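Local coordinates for FAD-dependent pyridine nucleotide-disulphide oxidoreductase (Desulfovibrio vulgaris, PDB 3IWA) that probably uses FAD to pass electrons from NADH or NADPH to a disulphide or related acceptor, as a member of the pyridine nucleotide-disulphide oxidoreductase family, at the interface of chains A and B. Numbering follows the deposited sequence. Chains: chain A/B, FAD-dependent pyridine nucleotide-disulphide oxidoreductase.

The interface of chains A and B. Residues chain A 321, 331-332, 334; chain B 430, 434.
A:Thr332, in the loop that follows helix 314-326, meets B:Glu430 on the short helix 429-433 of the partner's dimerisation domain, and the carboxylate of B:Glu430 takes up the backbone N-H and the hydroxyl of A:Thr332. Its oxygen OE2 accepts two hydrogen bonds from the same threonine. The side-chain hydroxyl OG1 of A:Thr332 lies 2.9 Å from B:Glu430 OE2, coming from above the carboxylate plane, while the amide N of A:Thr332 is 3.1 Å from B:Glu430 OE2 on the syn side. The hydrogen bond from the amide N is fairly straight, 162° at the hydrogen, although the donor sits out of the carboxylate plane. Both donors approach from one face of the carboxylate, a pincer that should limit rotation of the group and, if the glutamate is ionised, help offset its charge. The pincer depends on the threonine torsion: chi1 62° sets OG1 between the backbone N and the carbonyl carbon, where the hydroxyl reaches the same oxygen as the amide.

On the glutamate side, CG extends anti to the backbone N and the chain bends at the next torsion, bringing the carboxylate to the loop; the side chains of B:Glu430 and A:Thr332 cross at about a right angle. The other carboxylate oxygen, B:Glu430 OE1, packs 3.5 Å from the methyl CB of A:Ala331. CG2 of A:Val321 borders B:Glu430 OE1 more loosely at 4.2 Å. A further, weak hydrogen bond runs from the carboxamide ND2 of B:Asn434 to the carbonyl O of A:Thr332 at 3.0 Å, bent to 125° at the hydrogen. The ring carbon CD of A:Pro334 lies 4.1 Å from B:Asn434 ND2, a loose contact beside the carboxamide.

The patch hides 135 Å² in all and has a symmetry twin with the chains exchanged. It joins the loop between helix 314-326 and strand 340-343 of one subunit to helix 429-433 and the residues just after it in the other, consistent with the family's dimer.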
loop_
_atom_site.group_PDB
_atom_site.type_symbol
_atom_site.label_atom_id
_atom_site.label_comp_id
_atom_site.label_asym_id
_atom_site.label_seq_id
_atom_site.Cartn_x
_atom_site.Cartn_y
_atom_site.Cartn_z
ATOM N N VAL A 321 11.927 -8.041 -17.251
ATOM C CA VAL A 321 13.352 -8.072 -16.945
ATOM C C VAL A 321 14.056 -9.008 -17.914
ATOM O O VAL A 321 15.138 -8.663 -18.381
ATOM C CB VAL A 321 13.620 -8.493 -15.477
ATOM C CG1 VAL A 321 15.079 -8.900 -15.223
ATOM C CG2 VAL A 321 13.166 -7.363 -14.497
ATOM N N ALA A 331 18.756 -5.138 -16.128
ATOM C CA ALA A 331 17.607 -5.152 -15.229
ATOM C C ALA A 331 17.629 -6.361 -14.255
ATOM O O ALA A 331 18.040 -7.461 -14.625
ATOM C CB ALA A 331 16.292 -5.138 -16.067
ATOM N N THR A 332 17.184 -6.122 -13.013
ATOM C CA THR A 332 17.149 -7.134 -11.956
ATOM C C THR A 332 15.767 -7.352 -11.333
ATOM O O THR A 332 14.931 -6.470 -11.314
ATOM C CB THR A 332 18.133 -6.785 -10.824
ATOM O OG1 THR A 332 17.752 -5.546 -10.219
ATOM C CG2 THR A 332 19.554 -6.671 -11.362
ATOM N N PRO A 334 14.597 -9.050 -7.681
ATOM C CA PRO A 334 15.308 -9.458 -6.456
ATOM C C PRO A 334 14.840 -10.763 -5.806
ATOM O O PRO A 334 15.577 -11.380 -5.018
ATOM C CB PRO A 334 15.044 -8.293 -5.494
ATOM C CG PRO A 334 13.665 -7.766 -5.910
ATOM C CD PRO A 334 13.693 -7.906 -7.454
ATOM N N GLU B 430 12.825 0.943 -11.147
ATOM C CA GLU B 430 12.794 -0.489 -11.161
ATOM C C GLU B 430 12.019 -1.038 -9.931
ATOM O O GLU B 430 11.324 -2.036 -10.045
ATOM C CB GLU B 430 14.225 -1.086 -11.292
ATOM C CG GLU B 430 14.244 -2.623 -11.176
ATOM C CD GLU B 430 15.262 -3.301 -12.110
ATOM O OE1 GLU B 430 14.819 -3.743 -13.196
ATOM O OE2 GLU B 430 16.479 -3.379 -11.756
ATOM N N ASN B 434 8.764 -3.388 -10.292
ATOM C CA ASN B 434 8.724 -4.672 -9.593
ATOM C C ASN B 434 7.921 -4.698 -8.285
ATOM O O ASN B 434 7.883 -5.740 -7.648
ATOM C CB ASN B 434 10.154 -5.145 -9.312
ATOM C CG ASN B 434 10.868 -5.578 -10.561
ATOM O OD1 ASN B 434 10.244 -5.897 -11.545
ATOM N ND2 ASN B 434 12.193 -5.600 -10.519
#